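Local structure of dTDP-4-amino-4,6-dideoxyglucose formyltransferase (Shewanella sp. FDAARGOS_354, 6V2T) at residues 44-47 / 48-52; 119-122 / 123-126; 177-180 / 181-184. The protein probably transfers a formyl group from a folate cofactor to the amino group of dTDP-4-amino-4,6-dideoxyglucose, in a pathway linked to the lipopolysaccharide O-antigen. One frame throughout, in Å; residues are numbered along the deposited sequence.

Contact 1: 44-47 / 48-52; sequences AVNA and DKFQS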
loop_
_atom_site.group_PDB
_atom_site.type_symbol
_atom_site.label_atom_id
_atom_site.label_comp_id
_atom_site.label_asym_id
_atom_site.label_seq_id
_atom_site.Cartn_x
_atom_site.Cartn_y
_atom_site.Cartn_z
ATOM N N ALA B 44 -9.866 22.598 28.870
ATOM C CA ALA B 44 -8.913 22.699 30.008
ATOM C C ALA B 44 -7.939 23.864 29.789
ATOM O O ALA B 44 -7.846 24.699 30.686
ATOM C CB ALA B 44 -8.177 21.391 30.195
ATOM N N VAL B 45 -7.258 23.944 28.640
ATOM C CA VAL B 45 -6.163 24.932 28.369
ATOM C C VAL B 45 -6.722 26.368 28.297
ATOM O O VAL B 45 -5.939 27.334 28.554
ATOM C CB VAL B 45 -5.388 24.570 27.081
ATOM C CG1 VAL B 45 -4.580 25.738 26.526
ATOM C CG2 VAL B 45 -4.483 23.361 27.283
ATOM N N ASN B 46 -7.988 26.524 27.889
ATOM C CA ASN B 46 -8.698 27.831 27.802
ATOM C C ASN B 46 -9.599 28.001 29.041
ATOM O O ASN B 46 -10.549 28.801 28.951
ATOM C CB ASN B 46 -9.573 27.947 26.537
ATOM C CG ASN B 46 -8.837 28.328 25.269
ATOM O OD1 ASN B 46 -8.768 29.504 24.916
ATOM N ND2 ASN B 46 -8.326 27.344 24.544
ATOM N N ALA B 47 -9.356 27.281 30.149
ATOM C CA ALA B 47 -10.278 27.226 31.318
ATOM C C ALA B 47 -10.453 28.618 31.944
ATOM O O ALA B 47 -11.446 28.808 32.672
ATOM C CB ALA B 47 -9.791 26.243 32.353
ATOM N N ASP B 48 -9.522 29.540 31.667
ATOM C CA ASP B 48 -9.553 30.960 32.118
ATOM C C ASP B 48 -10.579 31.755 31.290
ATOM O O ASP B 48 -10.855 32.914 31.658
ATOM C CB ASP B 48 -8.158 31.599 32.023
ATOM C CG ASP B 48 -7.558 31.625 30.623
ATOM O OD1 ASP B 48 -7.784 30.658 29.865
ATOM O OD2 ASP B 48 -6.864 32.614 30.293
ATOM N N LYS B 49 -11.085 31.180 30.190
ATOM C CA LYS B 49 -12.074 31.817 29.281
ATOM C C LYS B 49 -13.453 31.238 29.570
ATOM O O LYS B 49 -14.427 31.841 29.111
ATOM C CB LYS B 49 -11.748 31.550 27.808
ATOM C CG LYS B 49 -10.314 31.800 27.374
ATOM C CD LYS B 49 -10.113 33.111 26.662
ATOM C CE LYS B 49 -8.823 33.167 25.876
ATOM N NZ LYS B 49 -9.044 33.764 24.541
ATOM N N PHE B 50 -13.529 30.109 30.275
ATOM C CA PHE B 50 -14.729 29.229 30.318
ATOM C C PHE B 50 -15.189 29.022 31.751
ATOM O O PHE B 50 -15.909 28.039 32.008
ATOM C CB PHE B 50 -14.455 27.882 29.633
ATOM C CG PHE B 50 -14.238 27.950 28.141
ATOM C CD1 PHE B 50 -13.253 27.189 27.525
ATOM C CD2 PHE B 50 -15.006 28.781 27.335
ATOM C CE1 PHE B 50 -13.046 27.252 26.151
ATOM C CE2 PHE B 50 -14.797 28.836 25.964
ATOM C CZ PHE B 50 -13.814 28.085 25.370
ATOM N N GLN B 51 -14.842 29.968 32.631
ATOM C CA GLN B 51 -15.344 30.056 34.024
ATOM C C GLN B 51 -16.842 29.748 34.037
ATOM O O GLN B 51 -17.260 28.928 34.873
ATOM C CB GLN B 51 -15.071 31.449 34.608
ATOM C CG GLN B 51 -14.404 31.434 35.975
ATOM C CD GLN B 51 -12.981 30.927 35.942
ATOM O OE1 GLN B 51 -12.453 30.463 36.951
ATOM N NE2 GLN B 51 -12.347 31.008 34.783
ATOM N N SER B 52 -17.622 30.346 33.126
ATOM C CA SER B 52 -19.109 30.299 33.149
ATOM C C SER B 52 -19.674 29.461 31.987
ATOM O O SER B 52 -20.902 29.573 31.730
ATOM C CB SER B 52 -19.701 31.681 33.141
ATOM O OG SER B 52 -19.013 32.547 34.030
#
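The F50 ring turns its CD1–CE1 side to N46 and carries K49 CB above the centre of one face; the ring of F55, on the next strand, pairs with it edge-to-face. This is the turn after the helix of a beta-alpha-beta crossover between the parallel strands 24-30 and 53-60. N46 CB lies 3.6 Å from F50 CE1, and N46 O approaches F50 CD1 obliquely at 3.5 Å. A47 and D48 take the two inner positions of a type I beta turn, closed by K49 N giving a bond of 2.7 Å to N46 O; the donor stands 42° out of the carbonyl plane. A second, weak bond of 3.4 Å from F50 N to A47 O continues the winding by one residue. With CG swung to the backbone N side (chi1 -81°), the N46 amide reaches back, and ND2 bonds to L42 O in the last turn of the helix. Its OD1 meets the aliphatic part of K49, whose chain passes aslant at 3.7 Å from OD1 to CG. D48 CG sits between its own N and C (chi1 60°), which brings D48 OD1 to 3.3 Å from the carbonyl carbon N46 C.

Contact 2: 119-122 / 123-126; sequences PGLN and PHNR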
loop_
_atom_site.group_PDB
_atom_site.type_symbol
_atom_site.label_atom_id
_atom_site.label_comp_id
_atom_site.label_asym_id
_atom_site.label_seq_id
_atom_site.Cartn_x
_atom_site.Cartn_y
_atom_site.Cartn_z
ATOM N N PRO B 119 -14.759 18.538 7.775
ATOM C CA PRO B 119 -13.462 18.298 7.149
ATOM C C PRO B 119 -13.448 18.446 5.620
ATOM O O PRO B 119 -12.844 17.636 4.958
ATOM C CB PRO B 119 -13.162 16.882 7.617
ATOM C CG PRO B 119 -14.522 16.204 7.617
ATOM C CD PRO B 119 -15.455 17.279 8.141
ATOM N N GLY B 120 -14.136 19.470 5.117
ATOM C CA GLY B 120 -14.062 19.949 3.720
ATOM C C GLY B 120 -14.024 21.469 3.689
ATOM O O GLY B 120 -14.204 22.095 4.747
ATOM N N LEU B 121 -13.729 22.039 2.521
ATOM C CA LEU B 121 -13.790 23.494 2.277
ATOM C C LEU B 121 -15.109 23.822 1.572
ATOM O O LEU B 121 -15.150 23.760 0.320
ATOM C CB LEU B 121 -12.581 23.924 1.441
ATOM C CG LEU B 121 -12.293 25.429 1.511
ATOM C CD1 LEU B 121 -11.719 25.814 2.849
ATOM C CD2 LEU B 121 -11.363 25.862 0.405
ATOM N N ASN B 122 -16.135 24.149 2.342
ATOM C CA ASN B 122 -17.472 24.519 1.786
ATOM C C ASN B 122 -17.277 25.674 0.818
ATOM O O ASN B 122 -16.462 26.554 1.085
ATOM C CB ASN B 122 -18.460 24.819 2.902
ATOM C CG ASN B 122 -18.869 23.557 3.640
ATOM O OD1 ASN B 122 -18.513 22.445 3.246
ATOM N ND2 ASN B 122 -19.585 23.728 4.739
ATOM N N PRO B 123 -18.007 25.736 -0.321
ATOM C CA PRO B 123 -19.054 24.763 -0.673
ATOM C C PRO B 123 -18.633 23.570 -1.561
ATOM O O PRO B 123 -19.504 22.903 -2.185
ATOM C CB PRO B 123 -20.011 25.677 -1.447
ATOM C CG PRO B 123 -19.073 26.601 -2.218
ATOM C CD PRO B 123 -17.903 26.840 -1.292
ATOM N N HIS B 124 -17.324 23.342 -1.676
ATOM C CA HIS B 124 -16.713 22.326 -2.571
ATOM C C HIS B 124 -16.735 20.951 -1.895
ATOM O O HIS B 124 -16.190 20.838 -0.769
ATOM C CB HIS B 124 -15.261 22.712 -2.874
ATOM C CG HIS B 124 -15.122 24.135 -3.308
ATOM N ND1 HIS B 124 -15.686 24.589 -4.480
ATOM C CD2 HIS B 124 -14.497 25.191 -2.732
ATOM C CE1 HIS B 124 -15.412 25.873 -4.620
ATOM N NE2 HIS B 124 -14.665 26.264 -3.556
ATOM N N ASN B 125 -17.340 19.958 -2.536
ATOM C CA ASN B 125 -17.334 18.551 -2.057
ATOM C C ASN B 125 -17.861 18.556 -0.619
ATOM O O ASN B 125 -17.204 17.993 0.280
ATOM C CB ASN B 125 -15.949 17.903 -2.190
ATOM C CG ASN B 125 -15.487 17.748 -3.625
ATOM O OD1 ASN B 125 -16.318 17.536 -4.504
ATOM N ND2 ASN B 125 -14.185 17.821 -3.868
ATOM N N ARG B 126 -18.999 19.218 -0.435
ATOM C CA ARG B 126 -19.866 19.064 0.750
ATOM C C ARG B 126 -20.194 17.571 0.881
ATOM O O ARG B 126 -20.193 16.860 -0.137
ATOM C CB ARG B 126 -21.135 19.917 0.640
ATOM C CG ARG B 126 -20.899 21.429 0.623
ATOM C CD ARG B 126 -22.050 22.211 0.009
ATOM N NE ARG B 126 -23.285 21.737 0.599
ATOM C CZ ARG B 126 -24.430 21.529 -0.052
ATOM N NH1 ARG B 126 -24.562 21.872 -1.324
ATOM N NH2 ARG B 126 -25.433 20.959 0.581
HETATM O O HOH W 1 -13.742 20.312 0.146
HETATM O O HOH W 2 -16.965 20.627 2.024
#
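The H124 imidazole overlaps the L121 carbonyl: L121 O lies obliquely to the ring, 3.4 Å from H124 CD2. The ring is brought there by CG standing beside the backbone N (chi1 -49°), and P123 CD covers one of its faces, offset toward the rim. Both belong to a type VI turn in which the peptide between N122 and P123 is cis. H124 N closes it with a bond of 3.0 Å to L121 O, bent to 142° at the hydrogen. The loop joins strand 113-118 to strand 126-127, consistent with the cis-proline loop beside the cofactor site of the formyltransferase fold; bound folic acid is about 7 Å from the N122 side chain. Two waters bridge the turn. Water 1 accepts from L121 N at 2.9 Å and donates to H124 O at 2.7 Å. Water 2 lies 2.7 Å from N122 OD1 and 2.9 Å from H124 O, and cannot serve every acceptor near it at once. Across the turn the aliphatic start of R126 meets the N122 amide, CG to OD1 3.7 Å, with amide and guanidinium planes 86° apart; the guanidinium itself is held by I152 O and K206 O. T144 OG1 bonds to both N122 N and G120 O. The peptide groups of this buried turn are thus served by one internal bond, water, neighbouring side chains and backbone bonds to N208 and N210.

Contact 3: 177-180 / 181-184; sequences RVQQ and TEMD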
loop_
_atom_site.group_PDB
_atom_site.type_symbol
_atom_site.label_atom_id
_atom_site.label_comp_id
_atom_site.label_asym_id
_atom_site.label_seq_id
_atom_site.Cartn_x
_atom_site.Cartn_y
_atom_site.Cartn_z
ATOM N N ARG B 177 -3.799 15.952 7.140
ATOM C CA ARG B 177 -3.449 17.381 6.989
ATOM C C ARG B 177 -4.698 18.216 7.327
ATOM O O ARG B 177 -4.580 19.215 8.033
ATOM C CB ARG B 177 -2.891 17.582 5.586
ATOM C CG ARG B 177 -2.274 18.943 5.325
ATOM C CD ARG B 177 -1.714 19.083 3.924
ATOM N NE ARG B 177 -0.811 17.998 3.597
ATOM C CZ ARG B 177 -0.898 17.156 2.564
ATOM N NH1 ARG B 177 -1.853 17.233 1.656
ATOM N NH2 ARG B 177 -0.014 16.188 2.466
ATOM N N VAL B 178 -5.879 17.761 6.924
ATOM C CA VAL B 178 -7.169 18.418 7.266
ATOM C C VAL B 178 -7.359 18.370 8.780
ATOM O O VAL B 178 -7.653 19.449 9.361
ATOM C CB VAL B 178 -8.351 17.795 6.504
ATOM C CG1 VAL B 178 -9.686 18.272 7.036
ATOM C CG2 VAL B 178 -8.229 18.083 5.023
ATOM N N GLN B 179 -7.115 17.215 9.401
ATOM C CA GLN B 179 -7.293 17.050 10.871
ATOM C C GLN B 179 -6.398 18.062 11.591
ATOM O O GLN B 179 -6.881 18.663 12.579
ATOM C CB GLN B 179 -6.980 15.638 11.378
ATOM C CG GLN B 179 -7.980 14.559 10.976
ATOM C CD GLN B 179 -7.586 13.204 11.542
ATOM O OE1 GLN B 179 -6.571 12.588 11.167
ATOM N NE2 GLN B 179 -8.411 12.701 12.437
ATOM N N GLN B 180 -5.174 18.289 11.103
ATOM C CA GLN B 180 -4.235 19.258 11.749
ATOM C C GLN B 180 -4.818 20.678 11.666
ATOM O O GLN B 180 -4.757 21.416 12.664
ATOM C CB GLN B 180 -2.850 19.234 11.106
ATOM C CG GLN B 180 -1.832 20.050 11.895
ATOM C CD GLN B 180 -1.783 19.677 13.362
ATOM O OE1 GLN B 180 -1.512 18.525 13.723
ATOM N NE2 GLN B 180 -2.084 20.643 14.221
ATOM N N THR B 181 -5.335 21.040 10.497
ATOM C CA THR B 181 -5.975 22.344 10.222
ATOM C C THR B 181 -7.232 22.514 11.080
ATOM O O THR B 181 -7.464 23.667 11.504
ATOM C CB THR B 181 -6.214 22.510 8.719
ATOM O OG1 THR B 181 -4.950 22.962 8.247
ATOM C CG2 THR B 181 -7.289 23.510 8.376
ATOM N N GLU B 182 -8.046 21.461 11.254
ATOM C CA GLU B 182 -9.222 21.475 12.139
ATOM C C GLU B 182 -8.747 21.788 13.557
ATOM O O GLU B 182 -9.406 22.575 14.241
ATOM C CB GLU B 182 -10.001 20.160 12.217
ATOM C CG GLU B 182 -10.691 19.714 10.946
ATOM C CD GLU B 182 -11.567 18.489 11.181
ATOM O OE1 GLU B 182 -11.050 17.483 11.765
ATOM O OE2 GLU B 182 -12.783 18.555 10.849
ATOM N N MET B 183 -7.639 21.176 13.983
ATOM C CA MET B 183 -7.110 21.414 15.352
ATOM C C MET B 183 -6.587 22.842 15.471
ATOM O O MET B 183 -6.899 23.464 16.487
ATOM C CB MET B 183 -6.037 20.385 15.682
ATOM C CG MET B 183 -6.659 19.029 15.899
ATOM S SD MET B 183 -5.481 17.774 16.488
ATOM C CE MET B 183 -4.221 17.830 15.220
ATOM N N ASP B 184 -5.881 23.348 14.457
ATOM C CA ASP B 184 -5.396 24.743 14.399
ATOM C C ASP B 184 -6.585 25.706 14.516
ATOM O O ASP B 184 -6.502 26.625 15.325
ATOM C CB ASP B 184 -4.613 25.040 13.116
ATOM C CG ASP B 184 -3.251 24.372 12.970
ATOM O OD1 ASP B 184 -2.789 23.741 13.939
ATOM O OD2 ASP B 184 -2.700 24.448 11.844
HETATM O O HOH W 3 -2.901 21.100 7.943
#
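Two successive turns in the middle of helix 171-194 make this contact, and on their outer face Q180 reaches along the axis to D184, four residues on. Q180 NE2 donates to D184 OD1 at 3.2 Å, nearly straight at 159°. The acceptor lies in the plane of the amide, whereas the N-H meets OD1 from above the carboxylate plane, 41° out of it. A bend at chi2 (52°) turns the Q180 amide along the helix toward D184, where the M183 side chain crosses it at about a right angle and its methyl CE comes within 3.2 Å of Q180 OE1. The inner side of the helix lies on strands 157-163 and 141-147, through T181 against V163 and C143, while M183 rests on F38 of helix 33-45. Along the backbone run the i to i+4 bonds of the alpha helix, the shortest from E182 N to V178 O at 2.8 Å. R177 O accepts T181 N at 3.2 Å and also a proton from water 3, which sits 2.8 Å from T181 OG1, so the water links hydroxyl to carbonyl. E182 CG packs 3.4 Å from V178 O, and the chain, extended beyond CG, carries E182 OE2 to H99 NE2, a bond to a residue of the nucleotide-sugar pocket.

How the contacts relate
The three contacts follow one another along the chain without nesting or crossing, each closing a span of only a few residues. Contact 1 ends helix 33-45 and turns the chain toward strand 53-60, at the protein surface. Contact 2 bends the buried segment between strands 113-118 and 126-127. Contact 3 lies within two turns of helix 171-194. Contacts 2 and 3 touch directly: P119 CA lies 3.8 Å from V178 CG1, and E182 packs on P119, so the loop start rests on the helix. Contact 1 touches neither; helix 33-45 bridges it to contact 3, since P34 and L35 meet Q179 and E182 respectively.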